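Local coordinates for glycine betaine, L-proline ABC transporter, glycine/betaine/L-proline-binding protein (ProX) (PDB 3TMG) that binds glycine betaine between two lobes and, as in related substrate-binding proteins, probably hands it to an ABC transporter for uptake through the cell membrane, at residues Phe79-Leu84 with Phe88-Ala93; Ser54-Tyr59 with Asp66-Ser71; Trp186-Ser189 with Lys194-Asp197. All coordinates share one frame; numbering follows the deposited sequence.

Contact 1. Residues Phe79-Leu84 with Phe88-Ala93; sequences FYYEKL and FVDLGA
Tyr-81 reaches from helix 78-84 across to strand 88-105, and its ring is engaged in two ways, by an aromatic neighbour and by a carboxylate. The aromatic part is a T-shaped pair with Phe-88: the edge of Phe-88 points at one face of the tyrosine, the centroids are 5.0 Å apart and the planes stand at 66°. Phe-88 CZ sits above that face, displaced toward the rim, with Tyr-81 CD2 at 3.6 Å. CG of Phe-88 takes up the crowded position between its backbone N and carbonyl carbon (chi1 56°), which brings the ring against both Tyr-81 and Leu-84.

The polar part is a single hydrogen bond. Tyr-81 OH donates to Asp-90 OD2 over 2.7 Å and meets the lone pair anti to the other oxygen; the carboxylate plane is turned steeply from that of the ring. The second oxygen is also occupied. Asp-90 OD1 accepts from Gly-92 N at 3.1 Å, closing an Asx turn, and also bonds His-210 ND1. With both oxygens held, rotation of the carboxylate should be limited.

Apolar packing adds one more pair, Leu-84 CB lying 3.9 Å from Phe-88 CE2. A backbone-to-ring contact accompanies it: the carbonyl oxygen Leu-84 O approaches Phe-88 CD2 at 3.5 Å, oblique to the ring. Only three residues separate the segments, so this is a local helix-to-strand contact.

The axes of segments 79-84 and 88-93 run at 120°. Strand 88-105 pairs antiparallel with strand 207-214, with Val-89 bonded through its backbone to Val-213. Helix 53-61 touches Leu-84 through Tyr-57 and Phe-88 through Leu-60, while Tyr-81 also rests on Ser-71 and Val-73 of strand 67-73.

Contact 2. Residues Ser54-Tyr59 with Asp66-Ser71; sequences SIMYQY and DGTVSS
Met-56 leaves its helix toward Thr-68, and its side chain can be followed outward atom by atom. From CB the chain is straight, with CG anti to the backbone N (chi1 -179°) and chi2 also trans, an extended run that carries SD to the strand. CG comes within 4.1 Å of Thr-68 CB. At the next atom the approach is closer: SD lies 3.2 Å from Thr-68 OG1 and 3.9 Å from Ser-70 CB. A bend at chi3 (70°) then turns CE aside, where it remains near both Thr-68 OG1 and Ser-70 CB. The methionine and threonine side chains cross at about a right angle.

Thr-68 OG1 meets more than the sulfur. It accepts from Ser-70 N at 3.0 Å, an ST turn at the corner where the strand is interrupted around Val-69, and makes a weak bond to Gly-21 O.

One helix position further on, Tyr-57 supplies the polar link: Ser-71 OG donates to Tyr-57 OH at 2.8 Å, near the plane of the ring. The same phenol oxygen is hydrogen-bonded to Asp-77 OD2, so this buried hydroxyl has two partners.

This is a helix packed on a strand of the substrate-binding fold, with the Ser-70 side chain about 7 Å from the bound glycine betaine. Strand 67-73 pairs antiparallel with strand 207-214, whose Leu-212 touches Tyr-57, Thr-68 and Ser-71, and helix 26-41 meets Val-69 and Ser-70.

Contact 3. Residues Trp186-Ser189 with Lys194-Asp197; sequences WAFS and KFLD
Phe-195 offers one face of its ring to Phe-188, whose CZ sits 3.5 Å above that plane, displaced from the centre toward the rim. Toward the Phe-188 ring, Phe-195 CZ comes in obliquely. The planes are inclined at 32° and the centroids are 4.9 Å apart, an oblique pair. The shortest approach joins the far ends of the rings: Phe-188 CZ lies 3.6 Å from Phe-195 CZ and equally close to Phe-195 CE2.

Phe-188 carries its CG anti to the carbonyl carbon (chi1 -74°), and its CB already heads toward the strand. Phe-195 has the same first torsion, but its CB starts off to one side, and the outer end of the ring is what closes the gap. The two side chains cross at about a right angle. No hydrogen bond crosses the segments; the two rings carry the contact between a short helix and the strand that follows it.

Each phenylalanine has other neighbours. Lys-183 makes a cation-pi interaction with Phe-188, which also touches Ile-193, and Phe-195 packs on Ile-99 and Val-103 of strand 88-105. Phe-188 and Phe-195 join helix 187-190 to strand 193-195, which pairs antiparallel with strand 88-105, in the lobe of a periplasmic-binding-protein fold that includes Thr-136, a residue of the glycine betaine pocket whose side chain is about 8 Å from that of Phe-195.

Contact 2 closes first along the chain, contact 1 follows directly, and contact 3 comes about a hundred residues later. Contacts 1 and 2 have centres about 9 Å apart and touch where Tyr-80 packs against Ser-54 and Tyr-57; strand 67-73 leads into helix 78-84. Contact 3 lies on the opposite side of the chain's centre, its centre about 27 Å from each of the others. All three reach one antiparallel sheet: the first part of strand 88-105, a strand interrupted by a bulge or short loop, belongs to contact 1, and the strand neighbours 193-195 of contact 3. It therefore links the two sides of the molecule, consistent with a two-lobed binding protein closing round glycine betaine.

Contact 1. Residues Phe79-Leu84 with Phe88-Ala93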
loop_
_atom_site.group_PDB
_atom_site.type_symbol
_atom_site.label_atom_id
_atom_site.label_comp_id
_atom_site.label_asym_id
_atom_site.label_seq_id
_atom_site.Cartn_x
_atom_site.Cartn_y
_atom_site.Cartn_z
ATOM N N PHE A 79 4.321 1.440 14.081
ATOM C CA PHE A 79 4.041 0.486 15.158
ATOM C C PHE A 79 4.814 -0.815 14.916
ATOM O O PHE A 79 5.416 -1.350 15.858
ATOM C CB PHE A 79 2.520 0.279 15.277
ATOM C CG PHE A 79 2.110 -0.808 16.234
ATOM C CD1 PHE A 79 2.005 -0.541 17.604
ATOM C CD2 PHE A 79 1.803 -2.083 15.762
ATOM C CE1 PHE A 79 1.627 -1.558 18.503
ATOM C CE2 PHE A 79 1.408 -3.089 16.629
ATOM C CZ PHE A 79 1.327 -2.827 18.012
ATOM N N TYR A 80 4.845 -1.306 13.667
ATOM C CA TYR A 80 5.580 -2.546 13.349
ATOM C C TYR A 80 7.085 -2.384 13.124
ATOM O O TYR A 80 7.888 -3.206 13.553
ATOM C CB TYR A 80 4.970 -3.218 12.111
ATOM C CG TYR A 80 3.500 -3.515 12.269
ATOM C CD1 TYR A 80 3.040 -4.539 13.139
ATOM C CD2 TYR A 80 2.544 -2.740 11.591
ATOM C CE1 TYR A 80 1.682 -4.779 13.276
ATOM C CE2 TYR A 80 1.185 -2.987 11.726
ATOM C CZ TYR A 80 0.765 -4.027 12.546
ATOM O OH TYR A 80 -0.599 -4.267 12.669
ATOM N N TYR A 81 7.452 -1.320 12.425
ATOM C CA TYR A 81 8.819 -1.124 11.935
ATOM C C TYR A 81 9.791 -0.827 13.083
ATOM O O TYR A 81 10.875 -1.402 13.164
ATOM C CB TYR A 81 8.769 0.033 10.928
ATOM C CG TYR A 81 10.062 0.369 10.257
ATOM C CD1 TYR A 81 11.075 1.050 10.954
ATOM C CD2 TYR A 81 10.276 0.052 8.902
ATOM C CE1 TYR A 81 12.286 1.349 10.356
ATOM C CE2 TYR A 81 11.493 0.378 8.301
ATOM C CZ TYR A 81 12.476 1.026 9.022
ATOM O OH TYR A 81 13.699 1.368 8.458
ATOM N N GLU A 82 9.406 0.089 13.964
ATOM C CA GLU A 82 10.223 0.449 15.124
ATOM C C GLU A 82 10.544 -0.750 15.992
ATOM O O GLU A 82 11.637 -0.839 16.545
ATOM C CB GLU A 82 9.513 1.490 15.973
ATOM C CG GLU A 82 9.499 2.875 15.344
ATOM C CD GLU A 82 10.817 3.580 15.549
ATOM O OE1 GLU A 82 11.872 2.920 15.385
ATOM O OE2 GLU A 82 10.787 4.788 15.890
ATOM N N LYS A 83 9.583 -1.659 16.115
ATOM C CA LYS A 83 9.744 -2.831 16.952
ATOM C C LYS A 83 10.744 -3.839 16.382
ATOM O O LYS A 83 11.319 -4.594 17.138
ATOM C CB LYS A 83 8.386 -3.498 17.191
ATOM C CG LYS A 83 7.603 -2.836 18.314
ATOM C CD LYS A 83 6.146 -3.260 18.325
ATOM C CE LYS A 83 5.268 -2.186 18.995
ATOM N NZ LYS A 83 5.478 -0.795 18.462
ATOM N N LEU A 84 10.948 -3.844 15.057
ATOM C CA LEU A 84 11.621 -4.967 14.395
ATOM C C LEU A 84 12.796 -4.565 13.506
ATOM O O LEU A 84 13.451 -5.425 12.905
ATOM C CB LEU A 84 10.606 -5.801 13.582
ATOM C CG LEU A 84 9.523 -6.552 14.373
ATOM C CD1 LEU A 84 8.411 -7.038 13.439
ATOM C CD2 LEU A 84 10.127 -7.718 15.142
ATOM N N PHE A 88 15.659 -6.645 10.071
ATOM C CA PHE A 88 15.550 -6.630 8.614
ATOM C C PHE A 88 16.456 -5.550 8.028
ATOM O O PHE A 88 17.048 -4.751 8.779
ATOM C CB PHE A 88 14.074 -6.470 8.160
ATOM C CG PHE A 88 13.370 -5.245 8.714
ATOM C CD1 PHE A 88 13.713 -3.962 8.292
ATOM C CD2 PHE A 88 12.320 -5.385 9.612
ATOM C CE1 PHE A 88 13.069 -2.827 8.810
ATOM C CE2 PHE A 88 11.638 -4.264 10.112
ATOM C CZ PHE A 88 12.010 -2.972 9.710
ATOM N N VAL A 89 16.605 -5.534 6.709
ATOM C CA VAL A 89 17.412 -4.481 6.060
ATOM C C VAL A 89 16.487 -3.598 5.230
ATOM O O VAL A 89 15.763 -4.106 4.383
ATOM C CB VAL A 89 18.499 -5.043 5.106
ATOM C CG1 VAL A 89 19.386 -3.904 4.623
ATOM C CG2 VAL A 89 19.366 -6.082 5.806
ATOM N N ASP A 90 16.523 -2.292 5.468
ATOM C CA ASP A 90 15.671 -1.371 4.734
ATOM C C ASP A 90 16.477 -0.880 3.537
ATOM O O ASP A 90 17.481 -0.177 3.726
ATOM C CB ASP A 90 15.313 -0.201 5.652
ATOM C CG ASP A 90 14.311 0.789 5.018
ATOM O OD1 ASP A 90 14.179 0.854 3.768
ATOM O OD2 ASP A 90 13.630 1.509 5.807
ATOM N N LEU A 91 16.051 -1.216 2.318
ATOM C CA LEU A 91 16.891 -0.909 1.144
ATOM C C LEU A 91 16.666 0.494 0.574
ATOM O O LEU A 91 17.428 0.939 -0.287
ATOM C CB LEU A 91 16.726 -1.954 0.049
ATOM C CG LEU A 91 17.008 -3.399 0.448
ATOM C CD1 LEU A 91 16.870 -4.348 -0.748
ATOM C CD2 LEU A 91 18.374 -3.537 1.111
ATOM N N GLY A 92 15.647 1.195 1.082
ATOM C CA GLY A 92 15.249 2.496 0.535
ATOM C C GLY A 92 13.871 2.437 -0.081
ATOM O O GLY A 92 13.177 1.440 0.103
ATOM N N ALA A 93 13.480 3.481 -0.833
ATOM C CA ALA A 93 12.101 3.621 -1.321
ATOM C C ALA A 93 11.995 2.932 -2.658
ATOM O O ALA A 93 12.904 3.065 -3.487
ATOM C CB ALA A 93 11.723 5.108 -1.486
#

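Contact 2. Residues Ser54-Tyr59 with Asp66-Ser71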
loop_
_atom_site.group_PDB
_atom_site.type_symbol
_atom_site.label_atom_id
_atom_site.label_comp_id
_atom_site.label_asym_id
_atom_site.label_seq_id
_atom_site.Cartn_x
_atom_site.Cartn_y
_atom_site.Cartn_z
ATOM N N SER A 54 0.963 -7.304 10.368
ATOM C CA SER A 54 1.733 -7.835 11.488
ATOM C C SER A 54 2.517 -9.072 11.063
ATOM O O SER A 54 3.696 -9.193 11.373
ATOM C CB SER A 54 0.822 -8.177 12.685
ATOM O OG SER A 54 1.577 -8.764 13.763
ATOM N N ILE A 55 1.863 -9.999 10.362
ATOM C CA ILE A 55 2.534 -11.259 9.980
ATOM C C ILE A 55 3.622 -11.029 8.931
ATOM O O ILE A 55 4.705 -11.639 8.994
ATOM C CB ILE A 55 1.498 -12.310 9.508
ATOM C CG1 ILE A 55 0.775 -12.859 10.739
ATOM C CG2 ILE A 55 2.158 -13.417 8.696
ATOM C CD1 ILE A 55 1.694 -13.438 11.818
ATOM N N MET A 56 3.346 -10.125 7.986
ATOM C CA MET A 56 4.349 -9.748 7.006
ATOM C C MET A 56 5.638 -9.267 7.671
ATOM O O MET A 56 6.714 -9.746 7.330
ATOM C CB MET A 56 3.829 -8.646 6.070
ATOM C CG MET A 56 4.852 -8.242 4.994
ATOM S SD MET A 56 4.152 -6.910 3.961
ATOM C CE MET A 56 4.152 -5.524 5.135
ATOM N N TYR A 57 5.533 -8.322 8.612
ATOM C CA TYR A 57 6.689 -7.837 9.358
ATOM C C TYR A 57 7.350 -8.930 10.237
ATOM O O TYR A 57 8.585 -9.081 10.256
ATOM C CB TYR A 57 6.313 -6.610 10.217
ATOM C CG TYR A 57 6.343 -5.332 9.455
ATOM C CD1 TYR A 57 7.554 -4.660 9.236
ATOM C CD2 TYR A 57 5.174 -4.774 8.933
ATOM C CE1 TYR A 57 7.588 -3.470 8.537
ATOM C CE2 TYR A 57 5.207 -3.584 8.218
ATOM C CZ TYR A 57 6.433 -2.952 8.017
ATOM O OH TYR A 57 6.480 -1.775 7.318
ATOM N N GLN A 58 6.533 -9.722 10.916
ATOM C CA GLN A 58 7.048 -10.870 11.710
ATOM C C GLN A 58 7.914 -11.823 10.875
ATOM O O GLN A 58 9.034 -12.237 11.270
ATOM C CB GLN A 58 5.874 -11.682 12.270
ATOM C CG GLN A 58 5.121 -11.043 13.420
ATOM C CD GLN A 58 4.566 -12.076 14.394
ATOM O OE1 GLN A 58 4.323 -13.242 14.039
ATOM N NE2 GLN A 58 4.401 -11.660 15.655
ATOM N N TYR A 59 7.383 -12.205 9.721
ATOM C CA TYR A 59 8.024 -13.191 8.850
ATOM C C TYR A 59 9.301 -12.711 8.208
ATOM O O TYR A 59 10.242 -13.478 8.036
ATOM C CB TYR A 59 7.065 -13.603 7.761
ATOM C CG TYR A 59 6.176 -14.701 8.192
ATOM C CD1 TYR A 59 6.155 -15.123 9.522
ATOM C CD2 TYR A 59 5.350 -15.329 7.278
ATOM C CE1 TYR A 59 5.344 -16.158 9.920
ATOM C CE2 TYR A 59 4.535 -16.373 7.677
ATOM C CZ TYR A 59 4.537 -16.767 8.986
ATOM O OH TYR A 59 3.722 -17.783 9.345
ATOM N N ASP A 66 11.668 -13.526 2.081
ATOM C CA ASP A 66 12.936 -12.949 1.716
ATOM C C ASP A 66 12.820 -11.441 1.660
ATOM O O ASP A 66 13.790 -10.741 1.886
ATOM C CB ASP A 66 13.356 -13.479 0.351
ATOM C CG ASP A 66 13.668 -14.954 0.382
ATOM O OD1 ASP A 66 14.432 -15.355 1.273
ATOM O OD2 ASP A 66 13.161 -15.685 -0.490
ATOM N N GLY A 67 11.630 -10.934 1.358
ATOM C CA GLY A 67 11.465 -9.494 1.168
ATOM C C GLY A 67 10.014 -9.051 1.145
ATOM O O GLY A 67 9.104 -9.889 1.074
ATOM N N THR A 68 9.798 -7.740 1.283
ATOM C CA THR A 68 8.497 -7.129 1.026
ATOM C C THR A 68 8.751 -5.829 0.281
ATOM O O THR A 68 9.765 -5.143 0.570
ATOM C CB THR A 68 7.685 -6.880 2.324
ATOM O OG1 THR A 68 6.535 -6.109 2.024
ATOM C CG2 THR A 68 8.505 -6.088 3.387
ATOM N N VAL A 69 7.858 -5.473 -0.644
ATOM C CA VAL A 69 7.922 -4.154 -1.288
ATOM C C VAL A 69 6.746 -3.282 -0.782
ATOM O O VAL A 69 6.323 -2.325 -1.452
ATOM C CB VAL A 69 7.975 -4.246 -2.839
ATOM C CG1 VAL A 69 9.307 -4.869 -3.228
ATOM C CG2 VAL A 69 6.809 -5.066 -3.442
ATOM N N SER A 70 6.238 -3.624 0.415
ATOM C CA SER A 70 4.981 -3.029 0.913
ATOM C C SER A 70 5.109 -2.173 2.181
ATOM O O SER A 70 4.097 -1.893 2.804
ATOM C CB SER A 70 3.948 -4.126 1.203
ATOM O OG SER A 70 3.590 -4.800 -0.001
ATOM N N SER A 71 6.318 -1.733 2.546
ATOM C CA SER A 71 6.479 -1.004 3.822
ATOM C C SER A 71 6.176 0.489 3.705
ATOM O O SER A 71 6.860 1.202 2.954
ATOM C CB SER A 71 7.895 -1.228 4.389
ATOM O OG SER A 71 8.156 -0.466 5.567
#

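Contact 3. Residues Trp186-Ser189 with Lys194-Asp197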
loop_
_atom_site.group_PDB
_atom_site.type_symbol
_atom_site.label_atom_id
_atom_site.label_comp_id
_atom_site.label_asym_id
_atom_site.label_seq_id
_atom_site.Cartn_x
_atom_site.Cartn_y
_atom_site.Cartn_z
ATOM N N TRP A 186 -6.414 5.179 -7.560
ATOM C CA TRP A 186 -7.328 5.652 -8.653
ATOM C C TRP A 186 -8.631 6.266 -8.133
ATOM O O TRP A 186 -9.340 6.968 -8.879
ATOM C CB TRP A 186 -7.611 4.503 -9.655
ATOM C CG TRP A 186 -8.089 3.273 -8.931
ATOM C CD1 TRP A 186 -7.345 2.145 -8.558
ATOM C CD2 TRP A 186 -9.416 3.061 -8.345
ATOM N NE1 TRP A 186 -8.107 1.276 -7.801
ATOM C CE2 TRP A 186 -9.372 1.755 -7.674
ATOM C CE3 TRP A 186 -10.608 3.786 -8.336
ATOM C CZ2 TRP A 186 -10.472 1.219 -7.059
ATOM C CZ3 TRP A 186 -11.700 3.245 -7.669
ATOM C CH2 TRP A 186 -11.632 1.981 -7.048
ATOM N N ALA A 187 -8.957 6.071 -6.845
ATOM C CA ALA A 187 -10.194 6.674 -6.291
ATOM C C ALA A 187 -10.218 8.202 -6.463
ATOM O O ALA A 187 -11.289 8.780 -6.658
ATOM C CB ALA A 187 -10.377 6.316 -4.814
ATOM N N PHE A 188 -9.037 8.845 -6.390
ATOM C CA PHE A 188 -8.936 10.294 -6.583
ATOM C C PHE A 188 -9.205 10.749 -8.007
ATOM O O PHE A 188 -9.606 11.896 -8.235
ATOM C CB PHE A 188 -7.561 10.804 -6.068
ATOM C CG PHE A 188 -7.498 10.818 -4.576
ATOM C CD1 PHE A 188 -8.030 11.894 -3.881
ATOM C CD2 PHE A 188 -6.974 9.742 -3.864
ATOM C CE1 PHE A 188 -8.037 11.895 -2.488
ATOM C CE2 PHE A 188 -6.981 9.747 -2.474
ATOM C CZ PHE A 188 -7.515 10.829 -1.791
ATOM N N SER A 189 -9.055 9.867 -8.986
ATOM C CA SER A 189 -9.480 10.281 -10.325
ATOM C C SER A 189 -10.872 9.814 -10.712
ATOM O O SER A 189 -11.541 10.468 -11.498
ATOM C CB SER A 189 -8.441 9.916 -11.371
ATOM O OG SER A 189 -8.216 8.539 -11.299
ATOM N N LYS A 194 -11.635 14.483 -1.441
ATOM C CA LYS A 194 -10.586 15.385 -0.957
ATOM C C LYS A 194 -10.071 14.880 0.384
ATOM O O LYS A 194 -10.826 14.290 1.166
ATOM C CB LYS A 194 -11.094 16.838 -0.830
ATOM C CG LYS A 194 -12.285 16.998 0.140
ATOM C CD LYS A 194 -12.822 18.433 0.146
ATOM C CE LYS A 194 -14.001 18.604 1.074
ATOM N NZ LYS A 194 -14.565 19.980 0.920
ATOM N N PHE A 195 -8.794 15.132 0.647
ATOM C CA PHE A 195 -8.257 14.984 1.996
ATOM C C PHE A 195 -8.659 16.158 2.841
ATOM O O PHE A 195 -8.737 17.280 2.347
ATOM C CB PHE A 195 -6.725 14.945 1.980
ATOM C CG PHE A 195 -6.130 13.671 1.463
ATOM C CD1 PHE A 195 -6.238 12.498 2.192
ATOM C CD2 PHE A 195 -5.370 13.657 0.270
ATOM C CE1 PHE A 195 -5.607 11.317 1.753
ATOM C CE2 PHE A 195 -4.758 12.472 -0.181
ATOM C CZ PHE A 195 -4.881 11.309 0.552
ATOM N N LEU A 196 -8.942 15.892 4.102
ATOM C CA LEU A 196 -9.124 16.948 5.079
ATOM C C LEU A 196 -7.760 17.378 5.600
ATOM O O LEU A 196 -6.833 16.559 5.726
ATOM C CB LEU A 196 -10.019 16.449 6.230
ATOM C CG LEU A 196 -11.452 16.012 5.905
ATOM C CD1 LEU A 196 -12.150 15.571 7.195
ATOM C CD2 LEU A 196 -12.269 17.140 5.263
ATOM N N ASP A 197 -7.639 18.657 5.935
ATOM C CA ASP A 197 -6.420 19.180 6.546
ATOM C C ASP A 197 -6.126 18.489 7.890
ATOM O O ASP A 197 -7.029 18.179 8.636
ATOM C CB ASP A 197 -6.539 20.717 6.755
ATOM C CG ASP A 197 -6.516 21.499 5.430
ATOM O OD1 ASP A 197 -6.130 20.934 4.366
ATOM O OD2 ASP A 197 -6.883 22.688 5.449
#